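Long-range contact in cell division topological specificity factor (Helicobacter pylori, PDB 3KU7), which probably restricts formation of the division septum to mid-cell, by relieving the MinC and MinD block on division at internal sites but not at the poles: residues A[55-61]-A[73-79]. Residue numbers count along the deposited sequence, not the author numbering.
Sequences SSDIHFK and EVEIILP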
loop_
_atom_site.group_PDB
_atom_site.type_symbol
_atom_site.label_atom_id
_atom_site.label_comp_id
_atom_site.label_asym_id
_atom_site.label_seq_id
_atom_site.Cartn_x
_atom_site.Cartn_y
_atom_site.Cartn_z
ATOM N N SER A 55 -10.491 -7.983 -7.198
ATOM C CA SER A 55 -9.443 -8.970 -7.526
ATOM C C SER A 55 -9.488 -10.192 -6.616
ATOM O O SER A 55 -9.967 -10.105 -5.493
ATOM C CB SER A 55 -8.044 -8.348 -7.417
ATOM O OG SER A 55 -7.057 -9.361 -7.565
ATOM N N SER A 56 -8.969 -11.320 -7.094
ATOM C CA SER A 56 -8.965 -12.546 -6.307
ATOM C C SER A 56 -7.620 -13.260 -6.405
ATOM O O SER A 56 -7.415 -14.306 -5.779
ATOM C CB SER A 56 -10.084 -13.471 -6.774
ATOM O OG SER A 56 -9.847 -13.886 -8.100
ATOM N N ASP A 57 -6.719 -12.692 -7.205
ATOM C CA ASP A 57 -5.371 -13.228 -7.360
ATOM C C ASP A 57 -4.457 -12.271 -6.614
ATOM O O ASP A 57 -4.118 -11.209 -7.110
ATOM C CB ASP A 57 -4.966 -13.299 -8.843
ATOM C CG ASP A 57 -3.530 -13.830 -9.061
ATOM O OD1 ASP A 57 -3.244 -14.303 -10.184
ATOM O OD2 ASP A 57 -2.681 -13.764 -8.142
ATOM N N ILE A 58 -4.080 -12.643 -5.398
ATOM C CA ILE A 58 -3.207 -11.799 -4.597
ATOM C C ILE A 58 -1.976 -12.507 -4.066
ATOM O O ILE A 58 -2.057 -13.558 -3.423
ATOM C CB ILE A 58 -3.981 -11.187 -3.437
ATOM C CG1 ILE A 58 -4.910 -10.115 -3.998
ATOM C CG2 ILE A 58 -3.022 -10.633 -2.386
ATOM C CD1 ILE A 58 -5.850 -9.581 -3.011
ATOM N N HIS A 59 -0.828 -11.908 -4.334
ATOM C CA HIS A 59 0.420 -12.484 -3.900
ATOM C C HIS A 59 1.125 -11.515 -2.976
ATOM O O HIS A 59 1.299 -10.361 -3.326
ATOM C CB HIS A 59 1.284 -12.753 -5.118
ATOM C CG HIS A 59 2.539 -13.504 -4.811
ATOM N ND1 HIS A 59 3.509 -13.719 -5.758
ATOM C CD2 HIS A 59 2.963 -14.102 -3.676
ATOM C CE1 HIS A 59 4.491 -14.427 -5.216
ATOM N NE2 HIS A 59 4.181 -14.670 -3.957
ATOM N N PHE A 60 1.514 -11.975 -1.790
ATOM C CA PHE A 60 2.213 -11.106 -0.845
ATOM C C PHE A 60 3.391 -11.758 -0.134
ATOM O O PHE A 60 3.257 -12.746 0.570
ATOM C CB PHE A 60 1.232 -10.519 0.186
ATOM C CG PHE A 60 0.638 -11.532 1.133
ATOM C CD1 PHE A 60 1.349 -11.961 2.259
ATOM C CD2 PHE A 60 -0.644 -12.030 0.912
ATOM C CE1 PHE A 60 0.786 -12.878 3.155
ATOM C CE2 PHE A 60 -1.212 -12.940 1.793
ATOM C CZ PHE A 60 -0.494 -13.364 2.923
ATOM N N LYS A 61 4.570 -11.192 -0.342
ATOM C CA LYS A 61 5.776 -11.703 0.287
ATOM C C LYS A 61 6.341 -10.605 1.163
ATOM O O LYS A 61 5.798 -9.498 1.194
ATOM C CB LYS A 61 6.803 -12.120 -0.771
ATOM C CG LYS A 61 6.793 -11.325 -2.077
ATOM C CD LYS A 61 8.055 -11.610 -2.908
ATOM C CE LYS A 61 7.991 -11.122 -4.370
ATOM N NZ LYS A 61 7.400 -12.116 -5.325
ATOM N N GLU A 73 5.656 -6.740 0.302
ATOM C CA GLU A 73 5.317 -6.539 -1.103
ATOM C C GLU A 73 4.048 -7.294 -1.430
ATOM O O GLU A 73 3.875 -8.417 -1.002
ATOM C CB GLU A 73 6.475 -7.044 -1.972
ATOM C CG GLU A 73 6.541 -6.456 -3.380
ATOM C CD GLU A 73 7.908 -6.626 -4.049
ATOM O OE1 GLU A 73 8.391 -7.778 -4.158
ATOM O OE2 GLU A 73 8.497 -5.609 -4.478
ATOM N N VAL A 74 3.159 -6.669 -2.192
ATOM C CA VAL A 74 1.891 -7.289 -2.561
ATOM C C VAL A 74 1.506 -7.063 -4.018
ATOM O O VAL A 74 1.194 -5.939 -4.414
ATOM C CB VAL A 74 0.728 -6.773 -1.690
ATOM C CG1 VAL A 74 -0.572 -7.357 -2.185
ATOM C CG2 VAL A 74 0.926 -7.187 -0.269
ATOM N N GLU A 75 1.514 -8.150 -4.796
ATOM C CA GLU A 75 1.166 -8.121 -6.208
ATOM C C GLU A 75 -0.282 -8.529 -6.389
ATOM O O GLU A 75 -0.745 -9.571 -5.929
ATOM C CB GLU A 75 2.090 -9.037 -7.016
ATOM C CG GLU A 75 3.560 -8.641 -6.973
ATOM C CD GLU A 75 4.265 -8.882 -5.613
ATOM O OE1 GLU A 75 5.357 -8.311 -5.401
ATOM O OE2 GLU A 75 3.761 -9.648 -4.758
ATOM N N ILE A 76 -0.984 -7.671 -7.101
ATOM C CA ILE A 76 -2.394 -7.826 -7.342
ATOM C C ILE A 76 -2.780 -7.833 -8.817
ATOM O O ILE A 76 -2.623 -6.844 -9.516
ATOM C CB ILE A 76 -3.134 -6.675 -6.621
ATOM C CG1 ILE A 76 -2.689 -6.616 -5.144
ATOM C CG2 ILE A 76 -4.637 -6.860 -6.769
ATOM C CD1 ILE A 76 -3.014 -5.319 -4.403
ATOM N N ILE A 77 -3.302 -8.960 -9.277
ATOM C CA ILE A 77 -3.751 -9.085 -10.649
ATOM C C ILE A 77 -5.214 -8.682 -10.749
ATOM O O ILE A 77 -6.071 -9.293 -10.128
ATOM C CB ILE A 77 -3.600 -10.530 -11.156
ATOM C CG1 ILE A 77 -2.132 -10.866 -11.385
ATOM C CG2 ILE A 77 -4.354 -10.704 -12.417
ATOM C CD1 ILE A 77 -1.375 -11.052 -10.104
ATOM N N LEU A 78 -5.497 -7.659 -11.550
ATOM C CA LEU A 78 -6.867 -7.180 -11.743
ATOM C C LEU A 78 -7.718 -8.101 -12.615
ATOM O O LEU A 78 -7.209 -8.809 -13.480
ATOM C CB LEU A 78 -6.873 -5.774 -12.360
ATOM C CG LEU A 78 -6.190 -4.633 -11.614
ATOM C CD1 LEU A 78 -6.402 -3.312 -12.361
ATOM C CD2 LEU A 78 -6.746 -4.559 -10.213
ATOM N N PRO A 79 -9.037 -8.098 -12.392
ATOM C CA PRO A 79 -9.965 -8.930 -13.155
ATOM C C PRO A 79 -10.107 -8.519 -14.623
ATOM O O PRO A 79 -10.400 -7.365 -14.945
ATOM C CB PRO A 79 -11.267 -8.783 -12.374
ATOM C CG PRO A 79 -10.784 -8.531 -10.961
ATOM C CD PRO A 79 -9.694 -7.541 -11.197
#
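Strand 57-61 runs antiparallel, at 167°, to residues 73-77 of strand 69-77, and two residue pairs exchange closed pairs of hydrogen bonds. His59 N gives to Glu75 O (2.8 Å) and Glu75 N to His59 O (2.7 Å); Lys61 and Glu73 repeat the exchange, with 2.9 Å both from Lys61 N to Glu73 O and from Glu73 N to Lys61 O. Toward Ser55 the pattern loosens. Ile77 N reaches Asp57 O at 3.2 Å, but Ile77 O is taken by a side chain, Ser55 OG, at 2.7 Å, and the same hydroxyl oxygen accepts a weak bond from Asp57 N (3.4 Å). The serine thus bonds the carbonyl that Asp57 N does not reach. Val74 and Ile76 turn their backbone bonds to Leu25 and Leu23 of strand 22-30, which makes 69-77 the middle strand. Ile58, Phe60, Val74 and Ile76 share the face toward helix 38-53, with Phe60 CB 3.4 Å from Val74 CG2. The other face carries His59, Lys61, Glu73 and Glu75; Lys61 NZ lies 4.3 Å from Glu75 OE1, too far for a salt bridge. Strands 57-61 and 69-77 form the antiparallel β-hairpin that follows the helix in the MinE topological specificity domain.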